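Local coordinates for protein succinate-semialdehyde dehydrogenase (Synechococcus sp., PDB 4ITA) that probably oxidises succinic semialdehyde to succinate and binds NADPH in a Rossmann-fold cofactor domain of the aldehyde dehydrogenase family, at residues N151-P162 against V181-V192. Numbering follows the deposited sequence.
With NDP (NADPH dihydro-nicotinamide-adenine-dinucleotide phosphate), chain C; EDO (1,2-ethanediol), chain E; EDO (1,2-ethanediol), chain H; EDO (1,2-ethanediol), chain F.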
ATOM      1  N   ASN A 151     -15.789   5.603  -4.224  1.00  5.68           N
ATOM      2  CA  ASN A 151     -15.835   4.185  -3.885  1.00  5.25           C
ATOM      3  C   ASN A 151     -17.167   3.850  -3.222  1.00  5.82           C
ATOM      4  O   ASN A 151     -17.886   4.736  -2.754  1.00  6.66           O
ATOM      5  CB  ASN A 151     -14.717   3.831  -2.899  1.00  7.20           C
ATOM      6  CG  ASN A 151     -13.340   3.740  -3.544  1.00  7.25           C
ATOM      7  OD1 ASN A 151     -13.191   3.318  -4.691  1.00  6.55           O
ATOM      8  ND2 ASN A 151     -12.315   4.105  -2.782  1.00 10.31           N
ATOM      9  N   VAL A 152     -17.501   2.563  -3.188  1.00  5.93           N
ATOM     10  CA  VAL A 152     -18.554   2.104  -2.290  1.00  6.83           C
ATOM     11  C   VAL A 152     -17.903   1.211  -1.235  1.00  6.67           C
ATOM     12  O   VAL A 152     -16.754   0.772  -1.399  1.00  6.56           O
ATOM     13  CB  VAL A 152     -19.705   1.384  -3.021  1.00  6.25           C
ATOM     14  CG1 VAL A 152     -20.313   2.304  -4.066  1.00  7.11           C
ATOM     15  CG2 VAL A 152     -19.232   0.078  -3.647  1.00  8.23           C
ATOM     16  N   ALA A 153     -18.611   0.969  -0.136  1.00  5.93           N
ATOM     17  CA  ALA A 153     -18.000   0.266   0.976  1.00  6.67           C
ATOM     18  C   ALA A 153     -18.915  -0.758   1.603  1.00  5.68           C
ATOM     19  O   ALA A 153     -20.129  -0.562   1.699  1.00  5.74           O
ATOM     20  CB  ALA A 153     -17.541   1.256   2.028  1.00  9.36           C
ATOM     21  N   VAL A 154     -18.313  -1.861   2.026  1.00  5.52           N
ATOM     22  CA  VAL A 154     -18.982  -2.824   2.889  1.00  5.83           C
ATOM     23  C   VAL A 154     -18.208  -2.875   4.196  1.00  5.42           C
ATOM     24  O   VAL A 154     -16.978  -2.949   4.196  1.00  6.87           O
ATOM     25  CB  VAL A 154     -19.142  -4.225   2.230  1.00  6.68           C
ATOM     26  CG1 VAL A 154     -20.100  -4.141   1.045  1.00  7.42           C
ATOM     27  CG2 VAL A 154     -17.786  -4.799   1.790  1.00  6.95           C
ATOM     28  N   LEU A 155     -18.940  -2.799   5.300  1.00  6.27           N
ATOM     29  CA  LEU A 155     -18.351  -2.759   6.633  1.00  5.82           C
ATOM     30  C   LEU A 155     -18.597  -4.056   7.383  1.00  5.62           C
ATOM     31  O   LEU A 155     -19.746  -4.469   7.546  1.00  7.22           O
ATOM     32  CB  LEU A 155     -18.974  -1.621   7.437  1.00  6.26           C
ATOM     33  CG  LEU A 155     -18.716  -1.609   8.947  1.00  7.31           C
ATOM     34  CD1 LEU A 155     -17.250  -1.361   9.288  1.00  7.89           C
ATOM     35  CD2 LEU A 155     -19.619  -0.588   9.641  1.00  7.76           C
ATOM     36  N   LYS A 156     -17.525  -4.690   7.842  1.00  5.79           N
ATOM     37  CA  LYS A 156     -17.627  -5.746   8.839  1.00  6.02           C
ATOM     38  C   LYS A 156     -17.144  -5.144  10.147  1.00  5.05           C
ATOM     39  O   LYS A 156     -15.943  -4.941  10.361  1.00  5.98           O
ATOM     40  CB  LYS A 156     -16.802  -6.979   8.447  1.00  6.46           C
ATOM     41  CG  LYS A 156     -16.898  -8.138   9.444  1.00  6.26           C
ATOM     42  CD  LYS A 156     -15.720  -8.197  10.430  1.00  7.14           C
ATOM     43  CE  LYS A 156     -15.847  -9.375  11.407  1.00  7.34           C
ATOM     44  NZ  LYS A 156     -16.931  -9.180  12.422  1.00  7.56           N
ATOM     45  N   HIS A 157     -18.095  -4.801  11.006  1.00  5.34           N
ATOM     46  CA  HIS A 157     -17.777  -4.219  12.298  1.00  5.90           C
ATOM     47  C   HIS A 157     -17.560  -5.341  13.308  1.00  7.12           C
ATOM     48  O   HIS A 157     -17.821  -6.516  13.032  1.00  7.03           O
ATOM     49  CB  HIS A 157     -18.901  -3.275  12.754  1.00  6.43           C
ATOM     50  CG  HIS A 157     -18.413  -2.055  13.472  1.00  5.78           C
ATOM     51  ND1 HIS A 157     -17.263  -2.049  14.232  1.00  7.14           N
ATOM     52  CD2 HIS A 157     -18.919  -0.799  13.538  1.00  6.38           C
ATOM     53  CE1 HIS A 157     -17.080  -0.840  14.736  1.00  6.30           C
ATOM     54  NE2 HIS A 157     -18.071  -0.064  14.332  1.00  6.16           N
ATOM     55  N   ALA A 158     -17.084  -4.971  14.487  1.00  7.11           N
ATOM     56  CA  ALA A 158     -16.881  -5.932  15.557  1.00  6.34           C
ATOM     57  C   ALA A 158     -18.222  -6.552  15.948  1.00  7.84           C
ATOM     58  O   ALA A 158     -19.264  -5.891  15.892  1.00  7.44           O
ATOM     59  CB  ALA A 158     -16.249  -5.239  16.743  1.00  7.50           C
ATOM     60  N   SER A 159     -18.191  -7.813  16.366  1.00  7.88           N
ATOM     61  CA  SER A 159     -19.421  -8.554  16.632  1.00  8.18           C
ATOM     62  C   SER A 159     -20.192  -8.074  17.854  1.00  8.52           C
ATOM     63  O   SER A 159     -21.365  -8.425  18.024  1.00  8.57           O
ATOM     64  CB  SER A 159     -19.121 -10.047  16.756  1.00  9.15           C
ATOM     65  OG  SER A 159     -18.850 -10.613  15.491  1.00 12.17           O
ATOM     66  N   ASN A 160     -19.539  -7.282  18.698  1.00  7.50           N
ATOM     67  CA  ASN A 160     -20.169  -6.747  19.898  1.00  7.42           C
ATOM     68  C   ASN A 160     -20.711  -5.327  19.735  1.00  8.16           C
ATOM     69  O   ASN A 160     -21.259  -4.764  20.675  1.00  8.56           O
ATOM     70  CB  ASN A 160     -19.197  -6.798  21.077  1.00  9.38           C
ATOM     71  CG  ASN A 160     -17.941  -5.986  20.829  1.00  8.72           C
ATOM     72  OD1 ASN A 160     -17.424  -5.950  19.714  1.00 10.74           O
ATOM     73  ND2 ASN A 160     -17.439  -5.330  21.873  1.00 11.40           N
ATOM     74  N   VAL A 161     -20.578  -4.748  18.546  1.00  7.46           N
ATOM     75  CA  VAL A 161     -21.216  -3.447  18.297  1.00  8.22           C
ATOM     76  C   VAL A 161     -22.191  -3.432  17.104  1.00  6.95           C
ATOM     77  O   VAL A 161     -22.146  -2.520  16.266  1.00  7.62           O
ATOM     78  CB  VAL A 161     -20.179  -2.281  18.209  1.00  7.10           C
ATOM     79  CG1 VAL A 161     -19.488  -2.083  19.545  1.00  7.37           C
ATOM     80  CG2 VAL A 161     -19.149  -2.530  17.112  1.00  8.45           C
ATOM     81  N   PRO A 162     -23.103  -4.421  17.039  1.00  7.15           N
ATOM     82  CA  PRO A 162     -24.030  -4.453  15.900  1.00  6.71           C
ATOM     83  C   PRO A 162     -24.944  -3.228  15.826  1.00  7.01           C
ATOM     84  O   PRO A 162     -25.229  -2.766  14.723  1.00  7.68           O
ATOM     85  CB  PRO A 162     -24.843  -5.738  16.148  1.00  7.67           C
ATOM     86  CG  PRO A 162     -24.778  -5.945  17.614  1.00  8.01           C
ATOM     87  CD  PRO A 162     -23.407  -5.489  18.010  1.00  8.32           C
ATOM     88  N   VAL A 181     -24.303   2.009  -1.640  1.00  5.54           N
ATOM     89  CA  VAL A 181     -23.067   2.767  -1.533  1.00  5.59           C
ATOM     90  C   VAL A 181     -22.336   2.454  -0.230  1.00  6.57           C
ATOM     91  O   VAL A 181     -21.105   2.427  -0.197  1.00  6.52           O
ATOM     92  CB  VAL A 181     -23.331   4.278  -1.728  1.00  5.34           C
ATOM     93  CG1 VAL A 181     -22.122   5.116  -1.321  1.00  7.36           C
ATOM     94  CG2 VAL A 181     -23.723   4.544  -3.180  1.00  7.34           C
ATOM     95  N   PHE A 182     -23.088   2.231   0.840  1.00  5.75           N
ATOM     96  CA  PHE A 182     -22.507   1.794   2.103  1.00  5.74           C
ATOM     97  C   PHE A 182     -23.401   0.714   2.685  1.00  5.48           C
ATOM     98  O   PHE A 182     -24.607   0.921   2.833  1.00  7.10           O
ATOM     99  CB  PHE A 182     -22.378   2.953   3.101  1.00  6.54           C
ATOM    100  CG  PHE A 182     -21.684   2.567   4.385  1.00  6.16           C
ATOM    101  CD1 PHE A 182     -22.364   1.884   5.395  1.00  7.93           C
ATOM    102  CD2 PHE A 182     -20.354   2.885   4.578  1.00  6.73           C
ATOM    103  CE1 PHE A 182     -21.712   1.519   6.573  1.00  8.39           C
ATOM    104  CE2 PHE A 182     -19.697   2.526   5.752  1.00  7.81           C
ATOM    105  CZ  PHE A 182     -20.379   1.842   6.747  1.00  8.81           C
ATOM    106  N   GLN A 183     -22.819  -0.429   3.032  1.00  5.79           N
ATOM    107  CA  GLN A 183     -23.603  -1.500   3.633  1.00  5.80           C
ATOM    108  C   GLN A 183     -22.882  -2.104   4.810  1.00  6.35           C
ATOM    109  O   GLN A 183     -21.723  -2.507   4.703  1.00  7.35           O
ATOM    110  CB  GLN A 183     -23.917  -2.604   2.618  1.00  7.41           C
ATOM    111  CG  GLN A 183     -24.818  -2.172   1.462  1.00  7.87           C
ATOM    112  CD  GLN A 183     -25.029  -3.299   0.465  1.00  7.91           C
ATOM    113  OE1 GLN A 183     -26.029  -4.024   0.516  1.00  9.76           O
ATOM    114  NE2 GLN A 183     -24.073  -3.468  -0.433  1.00  7.23           N
ATOM    115  N   THR A 184     -23.585  -2.182   5.928  1.00  5.71           N
ATOM    116  CA  THR A 184     -23.122  -2.916   7.092  1.00  5.59           C
ATOM    117  C   THR A 184     -23.399  -4.402   6.929  1.00  5.96           C
ATOM    118  O   THR A 184     -24.524  -4.807   6.628  1.00  7.35           O
ATOM    119  CB  THR A 184     -23.820  -2.386   8.335  1.00  6.57           C
ATOM    120  OG1 THR A 184     -23.254  -1.109   8.646  1.00  7.42           O
ATOM    121  CG2 THR A 184     -23.650  -3.332   9.527  1.00  7.21           C
ATOM    122  N   LEU A 185     -22.355  -5.205   7.096  1.00  5.50           N
ATOM    123  CA  LEU A 185     -22.473  -6.659   7.048  1.00  5.53           C
ATOM    124  C   LEU A 185     -22.428  -7.204   8.456  1.00  5.62           C
ATOM    125  O   LEU A 185     -21.385  -7.148   9.119  1.00  6.45           O
ATOM    126  CB  LEU A 185     -21.340  -7.279   6.222  1.00  7.18           C
ATOM    127  CG  LEU A 185     -21.104  -6.706   4.823  1.00  6.94           C
ATOM    128  CD1 LEU A 185     -19.961  -7.447   4.146  1.00  8.98           C
ATOM    129  CD2 LEU A 185     -22.361  -6.781   3.969  1.00  9.59           C
ATOM    130  N   LEU A 186     -23.554  -7.738   8.925  1.00  7.20           N
ATOM    131  CA  LEU A 186     -23.584  -8.405  10.224  1.00  7.66           C
ATOM    132  C   LEU A 186     -23.019  -9.804  10.041  1.00  6.92           C
ATOM    133  O   LEU A 186     -23.756 -10.761   9.817  1.00  8.17           O
ATOM    134  CB  LEU A 186     -25.005  -8.446  10.794  1.00 10.89           C
ATOM    135  CG  LEU A 186     -25.600  -7.080  11.156  1.00  9.97           C
ATOM    136  CD1 LEU A 186     -26.967  -7.276  11.829  1.00 13.91           C
ATOM    137  CD2 LEU A 186     -24.668  -6.265  12.040  1.00 12.45           C
ATOM    138  N   ILE A 187     -21.694  -9.900  10.085  1.00  7.10           N
ATOM    139  CA  ILE A 187     -20.998 -11.159   9.848  1.00  7.30           C
ATOM    140  C   ILE A 187     -19.845 -11.326  10.819  1.00  8.01           C
ATOM    141  O   ILE A 187     -19.320 -10.338  11.350  1.00  7.94           O
ATOM    142  CB  ILE A 187     -20.463 -11.262   8.393  1.00  6.23           C
ATOM    143  CG1 ILE A 187     -19.395 -10.194   8.102  1.00  6.52           C
ATOM    144  CG2 ILE A 187     -21.615 -11.211   7.385  1.00  7.48           C
ATOM    145  CD1 ILE A 187     -18.768 -10.305   6.709  1.00  6.64           C
ATOM    146  N   GLY A 188     -19.460 -12.576  11.047  1.00  6.93           N
ATOM    147  CA  GLY A 188     -18.361 -12.887  11.940  1.00  7.84           C
ATOM    148  C   GLY A 188     -17.028 -12.890  11.223  1.00  7.91           C
ATOM    149  O   GLY A 188     -16.954 -12.784   9.993  1.00  7.07           O
ATOM    150  N   ALA A 189     -15.962 -13.044  12.001  1.00  7.80           N
ATOM    151  CA  ALA A 189     -14.613 -13.027  11.451  1.00  7.65           C
ATOM    152  C   ALA A 189     -14.390 -14.098  10.382  1.00  6.95           C
ATOM    153  O   ALA A 189     -13.697 -13.857   9.389  1.00  7.92           O
ATOM    154  CB  ALA A 189     -13.574 -13.156  12.574  1.00  8.65           C
ATOM    155  N   SER A 190     -14.991 -15.275  10.570  1.00  6.93           N
ATOM    156  CA  SER A 190     -14.816 -16.379   9.618  1.00  8.69           C
ATOM    157  C   SER A 190     -15.427 -16.103   8.245  1.00  7.46           C
ATOM    158  O   SER A 190     -15.136 -16.806   7.277  1.00  8.13           O
ATOM    159  CB  SER A 190     -15.402 -17.680  10.174  1.00 10.33           C
ATOM    160  OG  SER A 190     -16.816 -17.597  10.271  1.00 12.83           O
ATOM    161  N   GLN A 191     -16.267 -15.076   8.164  1.00  7.13           N
ATOM    162  CA  GLN A 191     -17.017 -14.800   6.947  1.00  7.52           C
ATOM    163  C   GLN A 191     -16.333 -13.760   6.070  1.00  7.53           C
ATOM    164  O   GLN A 191     -16.762 -13.497   4.945  1.00  8.33           O
ATOM    165  CB  GLN A 191     -18.424 -14.337   7.314  1.00  8.38           C
ATOM    166  CG  GLN A 191     -19.138 -15.295   8.255  1.00  8.08           C
ATOM    167  CD  GLN A 191     -20.595 -14.961   8.432  1.00  7.88           C
ATOM    168  OE1 GLN A 191     -20.983 -14.325   9.407  1.00  8.15           O
ATOM    169  NE2 GLN A 191     -21.422 -15.422   7.499  1.00  9.77           N
ATOM    170  N   VAL A 192     -15.270 -13.168   6.590  1.00  6.47           N
ATOM    171  CA  VAL A 192     -14.554 -12.110   5.879  1.00  7.33           C
ATOM    172  C   VAL A 192     -13.812 -12.639   4.643  1.00  6.77           C
ATOM    173  O   VAL A 192     -13.717 -11.957   3.619  1.00  7.77           O
ATOM    174  CB  VAL A 192     -13.596 -11.385   6.839  1.00  8.38           C
ATOM    175  CG1 VAL A 192     -12.697 -10.411   6.088  1.00 10.82           C
ATOM    176  CG2 VAL A 192     -14.398 -10.650   7.896  1.00  9.95           C
TER
HETATM  177  PA  NDP C 501      -9.662  -7.634  16.959  1.00 11.54           P
HETATM  178  O1A NDP C 501      -8.537  -7.662  15.965  1.00 12.90           O
HETATM  179  O2A NDP C 501      -9.962  -8.855  17.783  1.00 17.30           O
HETATM  180  O5B NDP C 501     -11.007  -7.246  16.185  1.00 10.91           O
HETATM  181  C5B NDP C 501     -11.073  -6.138  15.278  1.00  9.11           C
HETATM  182  C4B NDP C 501     -11.968  -6.468  14.086  1.00  9.89           C
HETATM  183  O4B NDP C 501     -11.365  -7.525  13.335  1.00  8.49           O
HETATM  184  C3B NDP C 501     -13.343  -6.991  14.483  1.00  8.70           C
HETATM  185  O3B NDP C 501     -14.289  -6.609  13.476  1.00  8.56           O
HETATM  186  C2B NDP C 501     -13.152  -8.495  14.447  1.00  9.36           C
HETATM  187  O2B NDP C 501     -14.358  -9.218  14.238  1.00  9.57           O
HETATM  188  C1B NDP C 501     -12.288  -8.611  13.223  1.00  8.49           C
HETATM  189  N9A NDP C 501     -11.469  -9.830  13.145  1.00  9.76           N
HETATM  190  C8A NDP C 501     -10.836 -10.481  14.141  1.00 11.47           C
HETATM  191  N7A NDP C 501     -10.154 -11.541  13.646  1.00 13.11           N
HETATM  192  C5A NDP C 501     -10.335 -11.551  12.316  1.00 10.37           C
HETATM  193  C6A NDP C 501      -9.907 -12.383  11.180  1.00 12.47           C
HETATM  194  N6A NDP C 501      -9.109 -13.448  11.388  1.00 15.31           N
HETATM  195  N1A NDP C 501     -10.339 -12.032   9.954  1.00 13.85           N
HETATM  196  C2A NDP C 501     -11.128 -10.971   9.736  1.00 14.43           C
HETATM  197  N3A NDP C 501     -11.563 -10.171  10.720  1.00 13.42           N
HETATM  198  C4A NDP C 501     -11.198 -10.418  11.995  1.00 10.27           C
HETATM  199  O3  NDP C 501      -9.332  -6.327  17.868  1.00 16.81           O
HETATM  200  PN  NDP C 501      -9.577  -5.962  19.431  1.00 16.05           P
HETATM  201  O1N NDP C 501      -9.287  -7.141  20.333  1.00 19.23           O
HETATM  202  O2N NDP C 501     -10.892  -5.237  19.518  1.00 19.31           O
HETATM  203  O5D NDP C 501      -8.402  -4.886  19.668  1.00 16.39           O
HETATM  204  C5D NDP C 501      -8.425  -3.635  18.995  1.00 14.54           C
HETATM  205  C4D NDP C 501      -7.071  -3.372  18.359  1.00 12.99           C
HETATM  206  O4D NDP C 501      -7.194  -2.346  17.364  1.00 13.19           O
HETATM  207  C3D NDP C 501      -6.037  -2.873  19.348  1.00 12.30           C
HETATM  208  O3D NDP C 501      -4.777  -3.509  19.108  1.00 12.33           O
HETATM  209  C2D NDP C 501      -6.015  -1.388  19.041  1.00 11.87           C
HETATM  210  O2D NDP C 501      -4.788  -0.803  19.478  1.00 12.79           O
HETATM  211  C1D NDP C 501      -6.149  -1.385  17.531  1.00 10.56           C
HETATM  212  N1N NDP C 501      -6.556  -0.052  17.065  1.00 12.20           N
HETATM  213  C2N NDP C 501      -5.924   0.526  16.029  1.00 12.43           C
HETATM  214  C3N NDP C 501      -5.961   1.912  15.878  1.00 13.68           C
HETATM  215  C7N NDP C 501      -5.295   2.591  14.718  1.00 12.43           C
HETATM  216  O7N NDP C 501      -5.920   3.460  14.115  1.00 12.47           O
HETATM  217  N7N NDP C 501      -4.056   2.249  14.373  1.00 12.10           N
HETATM  218  C4N NDP C 501      -6.665   2.785  16.889  1.00 14.91           C
HETATM  219  C5N NDP C 501      -7.662   1.999  17.606  1.00 15.91           C
HETATM  220  C6N NDP C 501      -7.565   0.611  17.666  1.00 14.56           C
HETATM  221  P2B NDP C 501     -15.125  -9.946  15.448  1.00  8.47           P
HETATM  222  O1X NDP C 501     -16.294 -10.573  14.744  1.00  9.39           O
HETATM  223  O2X NDP C 501     -14.167 -10.963  16.022  1.00 10.84           O
HETATM  224  O3X NDP C 501     -15.540  -8.900  16.438  1.00  9.39           O
HETATM  225  C1  EDO E 503     -26.845   3.370   3.208  1.00  8.89           C
HETATM  226  O1  EDO E 503     -28.037   2.800   2.660  1.00  9.12           O
HETATM  227  C2  EDO E 503     -26.161   4.261   2.181  1.00  8.69           C
HETATM  228  O2  EDO E 503     -25.792   3.507   1.020  1.00  8.42           O
HETATM  229  C1  EDO H 506     -19.947 -18.800   6.246  1.00 10.18           C
HETATM  230  O1  EDO H 506     -20.115 -17.394   6.012  1.00 10.15           O
HETATM  231  C2  EDO H 506     -18.599 -19.050   6.907  1.00 12.73           C
HETATM  232  O2  EDO H 506     -18.623 -18.595   8.265  1.00 14.04           O
HETATM  233  C1  EDO F 504     -10.935   6.486  -0.384  1.00 10.49           C
HETATM  234  O1  EDO F 504     -11.333   5.130  -0.091  1.00 11.39           O
HETATM  235  C2  EDO F 504      -9.618   6.520  -1.144  1.00  9.57           C
HETATM  236  O2  EDO F 504      -8.591   6.170  -0.204  1.00 13.60           O
HETATM  237  O   HOH W   1     -21.930  -1.469  -0.293  1.00  7.73           O
HETATM  238  O   HOH W   2     -20.958  -5.183  11.030  1.00  7.70           O
HETATM  239  O   HOH W   3     -20.416  -8.051  12.817  1.00 18.40           O
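The Phe182 ring meets the neighbouring strand obliquely, with CD2 against the methyl of Ala153 and CZ 3.8 Å from CB of Leu155. Its CG is anti to the backbone N (chi1 -176°), which leans the ring toward strand 152-156 and onward to Leu155, and the small methyl of Ala153 lets the ring lie close to the sheet. The second flat group, the His157 ring, has Val161 CG2 centred over one face, 3.5 Å above the plane; its ND1 accepts the Ala158 N-H, and NE2 is hydrogen-bonded to the carbonyl O of Pro135.

Strands 152-156 and 182-185 run parallel, with the Phe182 ring on one face of their ladder. Ala153 and Leu155 each give an N-H and a C=O to the ladder, bonding to Val181, Gln183 and Leu185; the Leu185 N to Leu155 O bond is short, at 2.7 Å. On the other sheet face, CD1 of Leu185 packs against CB of Val154. Where the strands part, water takes over, one molecule joining His157 N to Leu185 O.

Lys156 suits the strand end because it combines a long apolar stem with a charged tip. CG rests 3.5 Å from CG1 of Ile187, CD touches Val192 CG2, and NZ donates to the carbonyls of Ile187 and His157 and, at 2.8 Å, to O1X of the NADPH 2'-phosphate. The compact Ser159 reaches the same oxygen with OG, while its N-H binds O3X. Ala189, with only a methyl, lies against the adenine.

This is a right-handed beta-alpha-beta crossover of the Rossmann-like domain, made through helix 162-175, whose Ala165 O and Glu169 OE1 are hydrogen-bonded to Thr184 OG1 and N. Strand 115-129 pairs with the far edge of strand 152-156, helix 137-149 packs on Ala153 and Phe182, and helix 24-41 on Gln183 and Leu185.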